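Side-chain contacts in putative N-acetylmuramoyl-L-alanine amidase,autolysin cwp6 (Peptoclostridium difficile, PDB 5J72), which is probably a zinc-dependent N-acetylmuramoyl-L-alanine amidase that cleaves peptidoglycan and is held at the cell wall by CWB2 modules: residues Gly98-Leu101 with Lys102-Asp105; Ser11-Leu14 with Gly15-Ser18; Lys615-Thr618 with Ala619-Lys623. All coordinates share one frame; numbering follows the deposited sequence.

Interaction 1 (Gly98-Leu101 with Lys102-Asp105)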
ATOM      1  N   GLY A  98      10.182 -35.814  13.010  1.00 27.41           N
ATOM      2  CA  GLY A  98      10.956 -34.672  12.562  1.00 34.64           C
ATOM      3  C   GLY A  98      10.375 -33.270  12.773  1.00 32.73           C
ATOM      4  O   GLY A  98      11.030 -32.293  12.420  1.00 32.73           O
ATOM      5  N   LEU A  99       9.197 -33.142  13.335  1.00 24.57           N
ATOM      6  CA  LEU A  99       8.641 -31.793  13.474  1.00 22.48           C
ATOM      7  C   LEU A  99       9.062 -31.144  14.705  1.00 24.61           C
ATOM      8  O   LEU A  99       9.269 -31.805  15.725  1.00 23.73           O
ATOM      9  CB  LEU A  99       7.112 -31.909  13.465  1.00 25.41           C
ATOM     10  CG  LEU A  99       6.561 -32.401  12.136  1.00 26.93           C
ATOM     11  CD1 LEU A  99       5.054 -32.487  12.204  1.00 30.57           C
ATOM     12  CD2 LEU A  99       6.918 -31.440  10.988  1.00 30.17           C
ATOM     13  N   ASN A 100       9.224 -29.807  14.660  1.00 22.19           N
ATOM     14  CA  ASN A 100       9.487 -29.062  15.866  1.00 24.05           C
ATOM     15  C   ASN A 100       8.159 -28.307  16.089  1.00 24.64           C
ATOM     16  O   ASN A 100       7.892 -27.326  15.389  1.00 22.26           O
ATOM     17  CB  ASN A 100      10.601 -28.074  15.706  1.00 31.30           C
ATOM     18  CG  ASN A 100      10.877 -27.412  17.018  1.00 46.05           C
ATOM     19  OD1 ASN A 100      10.714 -26.199  17.151  1.00 56.19           O
ATOM     20  ND2 ASN A 100      11.250 -28.125  18.069  1.00 54.14           N
ATOM     21  N   LEU A 101       7.331 -28.757  17.033  1.00 23.85           N
ATOM     22  CA  LEU A 101       5.975 -28.193  17.141  1.00 22.68           C
ATOM     23  C   LEU A 101       5.875 -26.714  17.412  1.00 17.37           C
ATOM     24  O   LEU A 101       4.891 -26.099  16.988  1.00 18.86           O
ATOM     25  CB  LEU A 101       5.196 -28.998  18.200  1.00 23.63           C
ATOM     26  CG  LEU A 101       5.125 -30.486  17.791  1.00 26.05           C
ATOM     27  CD1 LEU A 101       4.408 -31.225  18.864  1.00 30.39           C
ATOM     28  CD2 LEU A 101       4.417 -30.617  16.461  1.00 32.15           C
ATOM     29  N   LYS A 102       6.861 -26.100  18.070  1.00 19.52           N
ATOM     30  CA  LYS A 102       6.765 -24.697  18.275  1.00 21.61           C
ATOM     31  C   LYS A 102       6.802 -23.922  16.952  1.00 20.96           C
ATOM     32  O   LYS A 102       6.366 -22.755  16.918  1.00 18.54           O
ATOM     33  CB  LYS A 102       7.903 -24.174  19.163  1.00 24.95           C
ATOM     34  CG  LYS A 102       7.631 -24.440  20.680  1.00 40.13           C
ATOM     35  CD  LYS A 102       7.045 -23.187  21.453  1.00 53.42           C
ATOM     36  CE  LYS A 102       5.863 -23.556  22.374  1.00 55.67           C
ATOM     37  NZ  LYS A 102       4.921 -22.391  22.705  1.00 50.11           N
ATOM     38  N   ASP A 103       7.322 -24.534  15.893  1.00 17.24           N
ATOM     39  CA  ASP A 103       7.321 -23.805  14.618  1.00 19.31           C
ATOM     40  C   ASP A 103       5.878 -23.510  14.137  1.00 20.33           C
ATOM     41  O   ASP A 103       5.702 -22.668  13.225  1.00 20.41           O
ATOM     42  CB  ASP A 103       7.918 -24.680  13.507  1.00 19.67           C
ATOM     43  CG  ASP A 103       9.384 -24.970  13.680  1.00 24.60           C
ATOM     44  OD1 ASP A 103       9.886 -25.842  12.974  1.00 27.21           O
ATOM     45  OD2 ASP A 103      10.029 -24.323  14.535  1.00 22.30           O
ATOM     46  N   TYR A 104       4.866 -24.198  14.682  1.00 18.04           N
ATOM     47  CA  TYR A 104       3.489 -23.965  14.223  1.00 18.03           C
ATOM     48  C   TYR A 104       2.657 -23.120  15.216  1.00 18.40           C
ATOM     49  O   TYR A 104       1.470 -22.958  14.994  1.00 18.22           O
ATOM     50  CB  TYR A 104       2.759 -25.312  13.972  1.00 19.96           C
ATOM     51  CG  TYR A 104       3.620 -26.157  13.078  1.00 21.16           C
ATOM     52  CD1 TYR A 104       4.372 -27.212  13.600  1.00 22.06           C
ATOM     53  CD2 TYR A 104       3.806 -25.820  11.726  1.00 16.78           C
ATOM     54  CE1 TYR A 104       5.299 -27.895  12.822  1.00 24.87           C
ATOM     55  CE2 TYR A 104       4.751 -26.502  10.935  1.00 16.02           C
ATOM     56  CZ  TYR A 104       5.496 -27.529  11.504  1.00 24.52           C
ATOM     57  OH  TYR A 104       6.516 -28.149  10.827  1.00 26.52           O
ATOM     58  N   ASP A 105       3.263 -22.585  16.266  1.00 17.38           N
ATOM     59  CA  ASP A 105       2.466 -21.791  17.248  1.00 16.38           C
ATOM     60  C   ASP A 105       1.837 -20.577  16.589  1.00 19.86           C
ATOM     61  O   ASP A 105       2.519 -19.887  15.812  1.00 18.20           O
ATOM     62  CB  ASP A 105       3.423 -21.252  18.301  1.00 16.49           C
ATOM     63  CG  ASP A 105       3.858 -22.285  19.319  1.00 24.65           C
ATOM     64  OD1 ASP A 105       3.402 -23.437  19.242  1.00 21.31           O
ATOM     65  OD2 ASP A 105       4.651 -21.941  20.172  1.00 22.47           O
TER
HETATM   66  O   HOH W   1       8.856 -28.354  12.092  1.00 22.37           O
HETATM   67  O   HOH W   2       2.370 -25.301  17.670  1.00 20.64           O

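Interaction 2 (Ser11-Leu14 with Gly15-Ser18)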
ATOM      1  N   SER A  11      -0.015 -14.929  13.121  1.00 17.43           N
ATOM      2  CA  SER A  11      -0.575 -13.896  14.021  1.00 18.65           C
ATOM      3  C   SER A  11      -2.036 -13.715  13.591  1.00 20.64           C
ATOM      4  O   SER A  11      -2.296 -13.452  12.395  1.00 19.73           O
ATOM      5  CB  SER A  11       0.216 -12.596  13.877  1.00 20.88           C
ATOM      6  OG  SER A  11      -0.271 -11.622  14.778  1.00 25.86           O
ATOM      7  N   VAL A  12      -3.002 -13.895  14.503  1.00 17.57           N
ATOM      8  CA  VAL A  12      -4.418 -13.812  14.143  1.00 17.32           C
ATOM      9  C   VAL A  12      -5.182 -12.990  15.218  1.00 15.00           C
ATOM     10  O   VAL A  12      -4.543 -12.501  16.147  1.00 15.71           O
ATOM     11  CB  VAL A  12      -5.035 -15.255  14.033  1.00 15.73           C
ATOM     12  CG1 VAL A  12      -4.310 -16.053  12.925  1.00 17.94           C
ATOM     13  CG2 VAL A  12      -4.934 -15.998  15.369  1.00 16.90           C
ATOM     14  N   VAL A  13      -6.482 -12.868  15.056  1.00 15.75           N
ATOM     15  CA  VAL A  13      -7.337 -12.237  16.083  1.00 15.14           C
ATOM     16  C   VAL A  13      -8.575 -13.133  16.106  1.00 16.76           C
ATOM     17  O   VAL A  13      -8.747 -13.997  15.277  1.00 16.76           O
ATOM     18  CB  VAL A  13      -7.749 -10.756  15.759  1.00 17.87           C
ATOM     19  CG1 VAL A  13      -6.507  -9.849  15.609  1.00 17.17           C
ATOM     20  CG2 VAL A  13      -8.522 -10.720  14.456  1.00 16.08           C
ATOM     21  N   LEU A  14      -9.470 -12.916  17.061  1.00 17.83           N
ATOM     22  CA  LEU A  14     -10.725 -13.688  17.104  1.00 17.65           C
ATOM     23  C   LEU A  14     -11.480 -13.492  15.808  1.00 17.08           C
ATOM     24  O   LEU A  14     -11.685 -12.314  15.379  1.00 17.66           O
ATOM     25  CB  LEU A  14     -11.529 -13.162  18.349  1.00 15.82           C
ATOM     26  CG  LEU A  14     -12.842 -13.936  18.588  1.00 17.84           C
ATOM     27  CD1 LEU A  14     -12.570 -15.409  19.055  1.00 16.47           C
ATOM     28  CD2 LEU A  14     -13.622 -13.201  19.727  1.00 20.00           C
ATOM     29  N   GLY A  15     -11.870 -14.589  15.154  1.00 18.41           N
ATOM     30  CA  GLY A  15     -12.591 -14.526  13.898  1.00 22.16           C
ATOM     31  C   GLY A  15     -11.677 -14.683  12.676  1.00 22.36           C
ATOM     32  O   GLY A  15     -12.175 -14.770  11.561  1.00 20.57           O
ATOM     33  N   SER A  16     -10.349 -14.695  12.847  1.00 19.45           N
ATOM     34  CA  SER A  16      -9.492 -14.870  11.629  1.00 18.87           C
ATOM     35  C   SER A  16      -9.688 -16.219  10.999  1.00 19.91           C
ATOM     36  O   SER A  16     -10.099 -17.204  11.639  1.00 18.41           O
ATOM     37  CB  SER A  16      -7.999 -14.790  11.971  1.00 16.72           C
ATOM     38  OG  SER A  16      -7.623 -13.509  12.443  1.00 18.21           O
ATOM     39  N   LYS A  17      -9.315 -16.301   9.709  1.00 16.97           N
ATOM     40  CA  LYS A  17      -9.332 -17.571   8.969  1.00 18.69           C
ATOM     41  C   LYS A  17      -7.909 -17.770   8.466  1.00 18.67           C
ATOM     42  O   LYS A  17      -7.261 -16.786   8.122  1.00 20.18           O
ATOM     43  CB  LYS A  17     -10.305 -17.542   7.784  1.00 24.61           C
ATOM     44  CG  LYS A  17     -11.743 -17.475   8.291  1.00 29.04           C
ATOM     45  CD  LYS A  17     -12.656 -17.121   7.167  1.00 40.85           C
ATOM     46  CE  LYS A  17     -14.097 -16.962   7.629  1.00 53.01           C
ATOM     47  NZ  LYS A  17     -14.548 -18.081   8.520  1.00 60.54           N
ATOM     48  N   SER A  18      -7.416 -18.982   8.486  1.00 16.83           N
ATOM     49  CA  SER A  18      -6.067 -19.225   8.007  1.00 19.33           C
ATOM     50  C   SER A  18      -6.064 -20.509   7.167  1.00 21.53           C
ATOM     51  O   SER A  18      -6.491 -21.575   7.645  1.00 20.66           O
ATOM     52  CB  SER A  18      -5.098 -19.364   9.192  1.00 18.25           C
ATOM     53  OG  SER A  18      -3.793 -19.720   8.738  1.00 18.72           O
TER

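Interaction 3 (Lys615-Thr618 with Ala619-Lys623)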
ATOM      1  N   LYS A 615      -2.712  24.818 -17.813  1.00 38.44           N
ATOM      2  CA  LYS A 615      -1.638  24.687 -16.834  1.00 42.19           C
ATOM      3  C   LYS A 615      -2.032  23.675 -15.715  1.00 40.17           C
ATOM      4  O   LYS A 615      -1.229  23.416 -14.806  1.00 35.15           O
ATOM      5  CB  LYS A 615      -1.309  26.050 -16.206  1.00 43.97           C
ATOM      6  CG  LYS A 615      -0.703  27.040 -17.205  1.00 47.66           C
ATOM      7  CD  LYS A 615      -0.866  28.454 -16.713  1.00 51.50           C
ATOM      8  CE  LYS A 615      -0.427  29.445 -17.761  1.00 55.35           C
ATOM      9  NZ  LYS A 615      -1.528  29.703 -18.737  1.00 55.00           N
ATOM     10  N   LEU A 616      -3.252  23.121 -15.785  1.00 36.80           N
ATOM     11  CA  LEU A 616      -3.731  22.140 -14.786  1.00 36.18           C
ATOM     12  C   LEU A 616      -4.315  20.874 -15.466  1.00 38.89           C
ATOM     13  O   LEU A 616      -5.198  20.212 -14.910  1.00 33.93           O
ATOM     14  CB  LEU A 616      -4.832  22.784 -13.932  1.00 35.46           C
ATOM     15  CG  LEU A 616      -4.394  23.997 -13.172  1.00 35.73           C
ATOM     16  CD1 LEU A 616      -5.618  24.826 -12.758  1.00 34.10           C
ATOM     17  CD2 LEU A 616      -3.595  23.535 -11.985  1.00 39.27           C
ATOM     18  N   ASN A 617      -3.795  20.516 -16.633  1.00 39.62           N
ATOM     19  CA  ASN A 617      -4.379  19.385 -17.355  1.00 42.35           C
ATOM     20  C   ASN A 617      -3.743  18.010 -17.099  1.00 42.65           C
ATOM     21  O   ASN A 617      -3.949  17.116 -17.885  1.00 41.89           O
ATOM     22  CB  ASN A 617      -4.378  19.699 -18.851  1.00 43.48           C
ATOM     23  CG  ASN A 617      -3.011  19.947 -19.441  1.00 47.76           C
ATOM     24  OD1 ASN A 617      -1.979  19.708 -18.794  1.00 48.49           O
ATOM     25  ND2 ASN A 617      -2.907  20.417 -20.686  1.00 49.70           N
ATOM     26  N   THR A 618      -2.978  17.827 -16.006  1.00 41.95           N
ATOM     27  CA  THR A 618      -2.438  16.511 -15.637  1.00 36.45           C
ATOM     28  C   THR A 618      -2.507  16.444 -14.096  1.00 35.19           C
ATOM     29  O   THR A 618      -2.562  17.497 -13.455  1.00 30.74           O
ATOM     30  CB  THR A 618      -0.974  16.335 -16.083  1.00 37.11           C
ATOM     31  OG1 THR A 618      -0.180  17.303 -15.373  1.00 37.35           O
ATOM     32  CG2 THR A 618      -0.784  16.547 -17.587  1.00 39.75           C
ATOM     33  N   ALA A 619      -2.467  15.256 -13.510  1.00 32.31           N
ATOM     34  CA  ALA A 619      -2.583  15.108 -12.073  1.00 32.50           C
ATOM     35  C   ALA A 619      -1.347  15.749 -11.463  1.00 34.74           C
ATOM     36  O   ALA A 619      -1.413  16.319 -10.389  1.00 34.73           O
ATOM     37  CB  ALA A 619      -2.694  13.607 -11.705  1.00 31.44           C
ATOM     38  N   GLU A 620      -0.232  15.691 -12.115  0.58 33.11           N
ATOM     39  CA  GLU A 620       0.989  16.243 -11.549  0.58 32.59           C
ATOM     40  C   GLU A 620       0.926  17.789 -11.471  0.58 33.31           C
ATOM     41  O   GLU A 620       1.420  18.374 -10.491  0.58 31.87           O
ATOM     42  CB  GLU A 620       2.179  15.730 -12.377  0.58 34.77           C
ATOM     43  CG  GLU A 620       2.407  14.248 -12.081  0.58 38.27           C
ATOM     44  CD  GLU A 620       1.518  13.290 -12.914  0.58 41.75           C
ATOM     45  OE1 GLU A 620       1.531  12.086 -12.599  0.58 42.28           O
ATOM     46  OE2 GLU A 620       0.827  13.728 -13.866  0.58 39.88           O
ATOM     47  N   LYS A 621       0.358  18.502 -12.492  1.00 30.40           N
ATOM     48  CA  LYS A 621       0.159  19.939 -12.447  1.00 32.88           C
ATOM     49  C   LYS A 621      -0.829  20.332 -11.343  1.00 33.39           C
ATOM     50  O   LYS A 621      -0.623  21.338 -10.656  1.00 28.40           O
ATOM     51  CB  LYS A 621      -0.356  20.405 -13.803  1.00 36.53           C
ATOM     52  CG  LYS A 621       0.760  20.348 -14.855  1.00 37.91           C
ATOM     53  CD  LYS A 621       0.179  20.656 -16.210  1.00 41.67           C
ATOM     54  CE  LYS A 621       1.078  20.198 -17.345  1.00 48.82           C
ATOM     55  NZ  LYS A 621       0.666  20.896 -18.597  1.00 47.43           N
ATOM     56  N   VAL A 622      -1.909  19.532 -11.162  1.00 30.55           N
ATOM     57  CA  VAL A 622      -2.846  19.835 -10.079  1.00 27.65           C
ATOM     58  C   VAL A 622      -2.130  19.642  -8.763  1.00 26.05           C
ATOM     59  O   VAL A 622      -2.328  20.397  -7.817  1.00 24.17           O
ATOM     60  CB  VAL A 622      -4.107  18.931 -10.187  1.00 25.90           C
ATOM     61  CG1 VAL A 622      -4.974  19.080  -8.909  1.00 23.52           C
ATOM     62  CG2 VAL A 622      -4.895  19.320 -11.416  1.00 24.52           C
ATOM     63  N   LYS A 623      -1.265  18.603  -8.696  1.00 25.22           N
ATOM     64  CA  LYS A 623      -0.522  18.387  -7.465  1.00 29.61           C
ATOM     65  C   LYS A 623       0.414  19.642  -7.211  1.00 24.55           C
ATOM     66  O   LYS A 623       0.553  20.078  -6.083  1.00 24.75           O
ATOM     67  CB  LYS A 623       0.301  17.111  -7.578  0.62 28.90           C
ATOM     68  CG  LYS A 623       1.099  16.894  -6.302  0.62 37.86           C
ATOM     69  CD  LYS A 623       1.896  15.588  -6.328  0.62 43.25           C
ATOM     70  CE  LYS A 623       2.203  15.183  -4.891  0.62 51.19           C
ATOM     71  NZ  LYS A 623       0.959  14.857  -4.107  0.62 45.81           N
TER

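Interaction 1 (Gly98-Leu101 with Lys102-Asp105)
Asp-103 N donates to Asn-100 O at 2.9 Å, and Tyr-104 N donates to Leu-101 O at 3.0 Å. These two backbone bonds define a short 3-10 segment.

Water adds a second set of bonds. Water 1 accepts from Asn-100 N, donates to Asp-103 OD1 and bonds Tyr-104 OH at 2.7 Å. Water 2 donates to Leu-101 O and to Asp-105 OD1, the latter at 2.6 Å.

The turn lies in the loop after helix 91-96, which ends in a Schellman motif with Gly-98 at C-prime. It leads into strand 106-113 of the N-terminal domain. Asn-100 and Asp-103 are calcium ligands in a structure of this protein, but that calcium is absent from this model.

Among charged groups, Lys-102 NZ forms a salt bridge with Asp-105 OD2 at 2.6 Å. The lysine chain bends at chi2 and chi3, and NZ meets OD2 on its syn side, 28° out of the carboxylate plane. Lys-102 also bridges to Glu-74.

The remaining contacts gather round Tyr-104. The methyl Leu-99 CD2 lies 3.3 Å from the hydroxyl oxygen Tyr-104 OH, and the two side chains cross at about a right angle. The apolar contacts are Leu-99 CD2 to Tyr-104 CZ, at 4.2 Å, and Leu-101 CD2 to Tyr-104 CD1, at 4.4 Å. Ile-5 of strand 3-7 touches both Leu-99 and Tyr-104.

Interaction 2 (Ser11-Leu14 with Gly15-Ser18)
Ser-16 OG meets the backbone of Val-13 from across the turn. Val-13 N donates to Ser-16 OG at 2.9 Å, and the bond is nearly straight, with an N-H...O angle of 168°. Ser-16 N in turn donates to Val-13 O at 3.0 Å. The serine therefore answers both the N-H and the C=O of Val-13, one with its side chain and one with its backbone.

The hydroxyl sits beside its own backbone N, with chi1 at -65°. This torsion turns OG back to the valine strand. Apolar atoms flank it there. Val-12 CB lies 3.5 Å from Ser-16 OG, and Val-13 CG2 lies 3.6 Å from the same oxygen. Val-12 CG1 also touches Ser-16 CB, at 4.0 Å.

Further out, Ser-16 OG is hydrogen-bonded to Glu-413 OE1 of strand 411-418, so this buried hydroxyl has a partner on a distant part of the chain. The backbone of Val-12 bonds to Thr-107 and Glu-109, and that of Ser-16 bonds to Tyr-63.

At the bend, Gly-15 takes the positive phi (97°) of the third residue of the turn. Leu-14 and Gly-15 are the two central residues of a type II beta turn from Val-13 to Ser-16, which joins strand 11-13 to strand 16-24.

Interaction 3 (Lys615-Thr618 with Ala619-Lys623)
The loop 615-618 runs directly into helix 619-637, and Val-622 N donates to Thr-618 O at 3.1 Å, an i to i+4 bond. Thr-618 is the N-cap of this helix, the last in the amidase domain. Its OG1 accepts from Lys-621 N at 3.2 Å, with an N-H...O angle of 164°. The hydroxyl lies between the backbone N and the carbonyl carbon, with chi1 at 64°, which aims it at the first turn. The side-chain oxygen thus caps an N-H of the first helical turn.

Lys-621 runs back over the loop. Its CB lies 3.3 Å from Lys-615 O, and its CG passes 3.2 Å from Thr-618 OG1. The chain is extended beyond CG, so the aliphatic part passes over Lys-615 O and Thr-618 OG1 and carries the ammonium group to Asn-617. A weak hydrogen bond to Asp-614 O is a further tie for that group.

On another side of the helix start, Val-622 CG2 packs 3.6 Å from Leu-616 O. It also meets Leu-616 CB, at 4.3 Å. Val-622 continues onto Tyr-480, Asn-483 and Thr-484 of helix 477-494, the helix that begins with the zinc ligand Glu-477. Leu-616 packs on Phe-570. The side chain of Leu-616 is about 14 Å from the zinc ion, so the contact is not part of the metal site.

At the far end of the lysine, Lys-621 NZ donates to Asn-617 OD1 at 2.9 Å, tilted 23° from the amide carbonyl plane.

From the N terminus, interaction 2 comes first and closes the tight turn between strands 11-13 and 16-24. Interaction 1 follows, closing the short turn that leads from helix 91-96 to strand 106-113. Both lie in the N-terminal domain, where strand 11-13 pairs in parallel with strand 106-113, the strand that follows interaction 1. Their centres are 19 Å apart and they do not touch. Interaction 3 lies far along the chain, in the amidase domain, where it joins the loop after helix 610-614 to helix 619-637. Its centre is 55 Å from that of interaction 1. The three contacts are in series, and none nests in or crosses another.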